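Local coordinates for protein chitooligosaccharide oxidase (PDB 6Y0R) that oxidises the C1 hydroxyl of chitooligosaccharides to the lactone with a bicovalently bound FAD, passing the electrons to molecular oxygen to give hydrogen peroxide, at residues A[250-253]-A[254-257]; A[292-295]-A[296-299]; A[347-350]-A[351-355]. All blocks are in the same frame, centred on the assembly; numbering follows the deposited sequence.

Contact 1: A[250-253]-A[254-257]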
loop_
_atom_site.group_PDB
_atom_site.type_symbol
_atom_site.label_atom_id
_atom_site.label_comp_id
_atom_site.label_asym_id
_atom_site.label_seq_id
_atom_site.Cartn_x
_atom_site.Cartn_y
_atom_site.Cartn_z
ATOM N N GLY A 250 -3.922 -9.603 -26.171
ATOM C CA GLY A 250 -4.917 -8.955 -25.300
ATOM C C GLY A 250 -4.224 -8.132 -24.209
ATOM O O GLY A 250 -4.572 -6.948 -24.002
ATOM N N LEU A 251 -3.220 -8.689 -23.528
ATOM C CA LEU A 251 -2.482 -7.923 -22.471
ATOM C C LEU A 251 -1.723 -6.750 -23.079
ATOM O O LEU A 251 -1.749 -5.631 -22.529
ATOM C CB LEU A 251 -1.506 -8.856 -21.747
ATOM C CG LEU A 251 -2.143 -9.983 -20.952
ATOM C CD1 LEU A 251 -1.099 -11.020 -20.552
ATOM C CD2 LEU A 251 -2.873 -9.451 -19.744
ATOM N N TYR A 252 -1.123 -6.971 -24.248
ATOM C CA TYR A 252 -0.381 -5.896 -24.923
ATOM C C TYR A 252 -1.347 -4.782 -25.320
ATOM O O TYR A 252 -1.060 -3.619 -25.115
ATOM C CB TYR A 252 0.376 -6.438 -26.130
ATOM C CG TYR A 252 1.233 -5.394 -26.806
ATOM C CD1 TYR A 252 2.468 -5.057 -26.292
ATOM C CD2 TYR A 252 0.821 -4.757 -27.961
ATOM C CE1 TYR A 252 3.264 -4.111 -26.912
ATOM C CE2 TYR A 252 1.582 -3.781 -28.572
ATOM C CZ TYR A 252 2.835 -3.494 -28.071
ATOM O OH TYR A 252 3.612 -2.541 -28.665
ATOM N N ASP A 253 -2.517 -5.135 -25.843
ATOM C CA ASP A 253 -3.520 -4.136 -26.273
ATOM C C ASP A 253 -4.057 -3.390 -25.059
ATOM O O ASP A 253 -4.230 -2.169 -25.125
ATOM C CB ASP A 253 -4.673 -4.774 -27.014
ATOM C CG ASP A 253 -4.301 -5.264 -28.405
ATOM O OD1 ASP A 253 -3.247 -4.803 -28.948
ATOM O OD2 ASP A 253 -5.061 -6.116 -28.909
ATOM N N PHE A 254 -4.228 -4.096 -23.944
ATOM C CA PHE A 254 -4.625 -3.459 -22.669
ATOM C C PHE A 254 -3.589 -2.406 -22.284
ATOM O O PHE A 254 -3.905 -1.254 -21.961
ATOM C CB PHE A 254 -4.756 -4.550 -21.602
ATOM C CG PHE A 254 -5.201 -4.101 -20.230
ATOM C CD1 PHE A 254 -6.502 -3.715 -19.982
ATOM C CD2 PHE A 254 -4.303 -4.092 -19.185
ATOM C CE1 PHE A 254 -6.891 -3.325 -18.709
ATOM C CE2 PHE A 254 -4.695 -3.711 -17.904
ATOM C CZ PHE A 254 -5.989 -3.305 -17.673
ATOM N N GLN A 255 -2.317 -2.813 -22.224
ATOM C CA GLN A 255 -1.221 -1.885 -21.897
ATOM C C GLN A 255 -1.214 -0.664 -22.844
ATOM O O GLN A 255 -1.064 0.465 -22.361
ATOM C CB GLN A 255 0.089 -2.651 -21.976
ATOM C CG GLN A 255 1.289 -1.733 -22.002
ATOM C CD GLN A 255 2.575 -2.474 -22.257
ATOM O OE1 GLN A 255 3.024 -2.638 -23.406
ATOM N NE2 GLN A 255 3.134 -3.000 -21.204
ATOM N N GLU A 256 -1.268 -0.891 -24.153
ATOM C CA GLU A 256 -1.167 0.215 -25.150
ATOM C C GLU A 256 -2.347 1.163 -24.987
ATOM O O GLU A 256 -2.147 2.390 -25.144
ATOM C CB GLU A 256 -1.113 -0.346 -26.566
ATOM C CG GLU A 256 0.172 -1.114 -26.824
ATOM C CD GLU A 256 1.431 -0.333 -26.507
ATOM O OE1 GLU A 256 2.139 -0.691 -25.556
ATOM O OE2 GLU A 256 1.701 0.650 -27.203
ATOM N N PHE A 257 -3.559 0.642 -24.736
ATOM C CA PHE A 257 -4.739 1.489 -24.458
ATOM C C PHE A 257 -4.450 2.347 -23.231
ATOM O O PHE A 257 -4.722 3.537 -23.195
ATOM C CB PHE A 257 -6.000 0.645 -24.291
ATOM C CG PHE A 257 -7.234 1.436 -23.968
ATOM C CD1 PHE A 257 -8.012 1.986 -24.986
ATOM C CD2 PHE A 257 -7.637 1.608 -22.669
ATOM C CE1 PHE A 257 -9.145 2.720 -24.681
ATOM C CE2 PHE A 257 -8.782 2.326 -22.365
ATOM C CZ PHE A 257 -9.552 2.867 -23.369
#
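Two different first torsions bring Y252 and E256 together across one turn of helix 247-260. CG of Y252 lies anti to its own backbone nitrogen (chi1 -176°), whereas CG of E256 lies anti to the carbonyl carbon (chi1 -67°) and thus leans back over the preceding turn. A bend at chi2 of E256 then lays the rest of the side chain over the phenol. The result is a CH-pi contact: E256 CG stands over one face of the ring, shifted toward the rim, 3.9 Å from the centroid of the Y252 ring and 3.5 Å from Y252 CE2. Beyond it the carboxylate lies nearly parallel to the ring, their planes 10° apart, with E256 CD 3.8 Å from Y252 OH. CG and the carboxylate both lie over the ring, and from there OE1 also forms a salt bridge with K259, further along the helix. D253 reaches back instead, its OD1 hydrogen-bonded to the side-chain NE2 of Q249.

Beneath these side chains runs an unbroken ladder of i to i+4 bonds. E256 N donates to Y252 O over 2.9 Å, and F257 N to D253 O over the same length; F254 and Q255 are bonded likewise to G250 and L251. L251 and F254 are buried and face M376 on strand 371-378, while F257 turns to helix 286-300. Such a division, with hydrophobic residues against a sheet and a charged and aromatic surface laced together by pairs three or four residues apart, is characteristic of an amphipathic helix packed on an antiparallel sheet, here the seven-stranded sheet of the oxidase.

Contact 2: A[292-295]-A[296-299]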
loop_
_atom_site.group_PDB
_atom_site.type_symbol
_atom_site.label_atom_id
_atom_site.label_comp_id
_atom_site.label_asym_id
_atom_site.label_seq_id
_atom_site.Cartn_x
_atom_site.Cartn_y
_atom_site.Cartn_z
ATOM N N ALA A 292 -15.677 5.660 -23.865
ATOM C CA ALA A 292 -14.216 5.707 -23.594
ATOM C C ALA A 292 -13.578 4.330 -23.772
ATOM O O ALA A 292 -12.385 4.276 -24.189
ATOM C CB ALA A 292 -13.959 6.218 -22.203
ATOM N N LEU A 293 -14.284 3.256 -23.427
ATOM C CA LEU A 293 -13.709 1.883 -23.530
ATOM C C LEU A 293 -13.889 1.252 -24.906
ATOM O O LEU A 293 -13.290 0.214 -25.159
ATOM C CB LEU A 293 -14.360 0.993 -22.471
ATOM C CG LEU A 293 -13.844 1.168 -21.066
ATOM C CD1 LEU A 293 -14.554 0.160 -20.154
ATOM C CD2 LEU A 293 -12.347 1.007 -20.989
ATOM N N GLN A 294 -14.735 1.812 -25.767
ATOM C CA GLN A 294 -15.079 1.146 -27.040
ATOM C C GLN A 294 -13.813 0.784 -27.821
ATOM O O GLN A 294 -13.762 -0.306 -28.356
ATOM C CB GLN A 294 -16.091 1.995 -27.822
ATOM C CG GLN A 294 -16.891 1.199 -28.836
ATOM C CD GLN A 294 -17.487 -0.117 -28.369
ATOM O OE1 GLN A 294 -18.013 -0.251 -27.269
ATOM N NE2 GLN A 294 -17.404 -1.123 -29.220
ATOM N N PRO A 295 -12.740 1.598 -27.924
ATOM C CA PRO A 295 -11.535 1.135 -28.625
ATOM C C PRO A 295 -10.892 -0.134 -28.053
ATOM O O PRO A 295 -10.350 -0.953 -28.799
ATOM C CB PRO A 295 -10.560 2.317 -28.507
ATOM C CG PRO A 295 -11.467 3.497 -28.285
ATOM C CD PRO A 295 -12.619 2.982 -27.445
ATOM N N LEU A 296 -10.892 -0.269 -26.729
ATOM C CA LEU A 296 -10.338 -1.484 -26.098
ATOM C C LEU A 296 -11.246 -2.672 -26.372
ATOM O O LEU A 296 -10.753 -3.737 -26.734
ATOM C CB LEU A 296 -10.234 -1.262 -24.591
ATOM C CG LEU A 296 -9.582 -2.425 -23.867
ATOM C CD1 LEU A 296 -8.147 -2.534 -24.297
ATOM C CD2 LEU A 296 -9.736 -2.225 -22.362
ATOM N N VAL A 297 -12.548 -2.491 -26.247
ATOM C CA VAL A 297 -13.525 -3.554 -26.608
ATOM C C VAL A 297 -13.251 -4.008 -28.047
ATOM O O VAL A 297 -13.187 -5.235 -28.310
ATOM C CB VAL A 297 -14.947 -3.025 -26.402
ATOM C CG1 VAL A 297 -15.981 -3.932 -27.016
ATOM C CG2 VAL A 297 -15.194 -2.721 -24.935
ATOM N N GLN A 298 -13.054 -3.067 -28.971
ATOM C CA GLN A 298 -12.800 -3.392 -30.396
ATOM C C GLN A 298 -11.451 -4.104 -30.549
ATOM O O GLN A 298 -11.322 -4.972 -31.416
ATOM C CB GLN A 298 -12.919 -2.137 -31.267
ATOM C CG GLN A 298 -14.365 -1.730 -31.500
ATOM C CD GLN A 298 -14.634 -1.315 -32.936
ATOM O OE1 GLN A 298 -13.939 -1.719 -33.858
ATOM N NE2 GLN A 298 -15.629 -0.465 -33.127
ATOM N N LYS A 299 -10.442 -3.796 -29.735
ATOM C CA LYS A 299 -9.169 -4.531 -29.804
ATOM C C LYS A 299 -9.410 -6.015 -29.473
ATOM O O LYS A 299 -8.780 -6.888 -30.072
ATOM C CB LYS A 299 -8.128 -3.918 -28.853
ATOM C CG LYS A 299 -7.546 -2.585 -29.306
ATOM C CD LYS A 299 -6.742 -2.770 -30.565
ATOM C CE LYS A 299 -6.178 -1.489 -31.121
ATOM N NZ LYS A 299 -5.122 -1.797 -32.117
#
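Q294 O accepts a hydrogen bond from Q298 N over 2.9 Å, and L293 O one from V297 N over 3.0 Å, the latter almost straight at 172°. L293 O is gripped a second time, weakly, by L296 N at a bent 121°. The following bond, from K299 N to P295 O, is also less straight. Helix 286-300 is kinked here, because the nitrogen of P295 carries no hydrogen to give to the turn before. This is the familiar proline kink within a helix, and the i to i+4 bonds are in place from V297 N on.

On the outer side the Q294 side chain bends at chi2, which carries its NE2 forward along the helix to 3.8 Å from both V297 CG1 and Q298 CG. The amide thus rests against the aliphatic parts of the next turn, and its plane is turned 67° from that of the Q298 amide. CG of K299 passes close by P295 O. Apolar contact on the buried side is looser, L293 CD2 and L296 CD2 lying 4.4 Å apart. Both leucines also meet F257 of helix 247-260, and L293 and V297 reach V305 on strand 305-310.

Contact 3: A[347-350]-A[351-355]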
loop_
_atom_site.group_PDB
_atom_site.type_symbol
_atom_site.label_atom_id
_atom_site.label_comp_id
_atom_site.label_asym_id
_atom_site.label_seq_id
_atom_site.Cartn_x
_atom_site.Cartn_y
_atom_site.Cartn_z
ATOM N N PRO A 347 8.321 -1.056 -16.517
ATOM C CA PRO A 347 8.066 -0.218 -17.688
ATOM C C PRO A 347 7.129 -0.965 -18.646
ATOM O O PRO A 347 6.862 -2.155 -18.478
ATOM C CB PRO A 347 9.471 -0.052 -18.275
ATOM C CG PRO A 347 10.151 -1.333 -17.918
ATOM C CD PRO A 347 9.666 -1.652 -16.512
ATOM N N ALA A 348 6.693 -0.290 -19.704
ATOM C CA ALA A 348 5.932 -0.964 -20.776
ATOM C C ALA A 348 6.680 -2.207 -21.233
ATOM O O ALA A 348 7.930 -2.139 -21.453
ATOM C CB ALA A 348 5.710 -0.037 -21.937
ATOM N N LEU A 349 5.956 -3.260 -21.508
ATOM C CA LEU A 349 6.500 -4.566 -21.926
ATOM C C LEU A 349 6.289 -4.767 -23.423
ATOM O O LEU A 349 5.347 -4.211 -23.988
ATOM C CB LEU A 349 5.796 -5.654 -21.130
ATOM C CG LEU A 349 5.895 -5.506 -19.605
ATOM C CD1 LEU A 349 5.127 -6.600 -18.927
ATOM C CD2 LEU A 349 7.331 -5.511 -19.148
ATOM N N THR A 350 7.115 -5.600 -24.015
ATOM C CA THR A 350 6.942 -5.967 -25.422
ATOM C C THR A 350 5.930 -7.105 -25.504
ATOM O O THR A 350 5.752 -7.864 -24.525
ATOM C CB THR A 350 8.290 -6.391 -26.025
ATOM O OG1 THR A 350 8.700 -7.553 -25.327
ATOM C CG2 THR A 350 9.299 -5.275 -25.890
ATOM N N LEU A 351 5.506 -7.294 -26.589
ATOM C CA LEU A 351 4.592 -8.438 -26.831
ATOM C C LEU A 351 5.368 -9.738 -26.598
ATOM O O LEU A 351 4.838 -10.644 -25.991
ATOM C CB LEU A 351 4.068 -8.376 -28.270
ATOM C CG LEU A 351 3.157 -9.505 -28.764
ATOM C CD1 LEU A 351 1.857 -9.530 -27.946
ATOM C CD2 LEU A 351 2.852 -9.464 -30.250
ATOM N N ALA A 352 6.550 -9.890 -26.910
ATOM C CA ALA A 352 7.367 -11.088 -26.601
ATOM C C ALA A 352 7.428 -11.310 -25.083
ATOM O O ALA A 352 7.334 -12.449 -24.628
ATOM C CB ALA A 352 8.739 -10.910 -27.209
ATOM N N GLU A 353 7.596 -10.248 -24.282
ATOM C CA GLU A 353 7.568 -10.360 -22.801
ATOM C C GLU A 353 6.185 -10.829 -22.339
ATOM O O GLU A 353 6.094 -11.691 -21.477
ATOM C CB GLU A 353 7.965 -9.024 -22.185
ATOM C CG GLU A 353 9.460 -8.780 -22.317
ATOM C CD GLU A 353 9.990 -7.361 -22.192
ATOM O OE1 GLU A 353 9.217 -6.372 -22.312
ATOM O OE2 GLU A 353 11.239 -7.246 -22.029
ATOM N N PHE A 354 5.098 -10.323 -22.933
ATOM C CA PHE A 354 3.768 -10.822 -22.531
ATOM C C PHE A 354 3.646 -12.303 -22.911
ATOM O O PHE A 354 3.023 -13.066 -22.172
ATOM C CB PHE A 354 2.640 -9.984 -23.126
ATOM C CG PHE A 354 2.399 -8.680 -22.412
ATOM C CD1 PHE A 354 2.012 -8.686 -21.077
ATOM C CD2 PHE A 354 2.564 -7.450 -23.046
ATOM C CE1 PHE A 354 1.754 -7.496 -20.414
ATOM C CE2 PHE A 354 2.297 -6.260 -22.371
ATOM C CZ PHE A 354 1.888 -6.284 -21.062
ATOM N N LYS A 355 4.205 -12.721 -24.055
ATOM C CA LYS A 355 4.187 -14.161 -24.437
ATOM C C LYS A 355 4.905 -15.030 -23.396
ATOM O O LYS A 355 4.339 -16.055 -23.024
ATOM C CB LYS A 355 4.802 -14.387 -25.823
ATOM C CG LYS A 355 3.874 -14.016 -26.956
ATOM C CD LYS A 355 4.442 -14.361 -28.339
ATOM C CE LYS A 355 3.534 -13.831 -29.432
ATOM N NZ LYS A 355 4.215 -13.745 -30.747
#
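From L349 to T350 the backbone is extended, and at L351 it turns into helix 351-367, whose first i to i+4 bond runs from F354 N to T350 O over 3.0 Å. T350 is the N-cap, and with E353 it makes a capping box, each residue's side chain serving the other's backbone. In one direction E353 N donates to T350 OG1 over 3.1 Å. In the other, T350 N gives its hydrogen to E353 OE1 over 2.8 Å, in a nearly straight bond of 167° that arrives on the anti side of the carboxylate and 30° out of its plane. The threonine hydroxyl can serve because its chi1 of 64° sets OG1 between the backbone nitrogen and the carbonyl carbon, facing the first turn. The glutamate is extended beyond CG, which lets OE1 reach back to the amide before the helix. Two amides at the helix start are satisfied in this way, and the negative charge beside the N terminus probably interacts favourably with the helix dipole. The other carboxylate oxygen, OE2, is hydrogen-bonded to S435 OG.

L349, just before the cap, lies across F354 at about a right angle. L349 CB sits over one face of the F354 ring, displaced toward the rim, 4.1 Å from its centroid in a CH-pi contact, and L349 CD1 adds an approach of 3.8 Å to F354 CE1. The box and the apolar pair lie where the loop after strand 338-346 enters helix 351-367: L349 packs on L403 and F405 of strand 403-411, while F354 meets L251 and Q255 of helix 247-260.

How the contacts relate
Following the chain from its N terminus, contact 1 lies within helix 247-260, contact 2 within helix 286-300 and contact 3 at the start of helix 351-367. Each joins successive residues, so none closes a long loop; they stand in series, neither nesting nor crossing. In space contact 1 is the middle member, its centre about 11 Å from that of contact 2 and about 10 Å from that of contact 3. It touches contact 2 through F257 on L296, and contact 3 through L251 on F354. Contacts 2 and 3 do not touch, their nearest atoms being about 11 Å apart. Together they join helices 247-260, 286-300 and 351-367, which pack beside the seven-stranded antiparallel sheet.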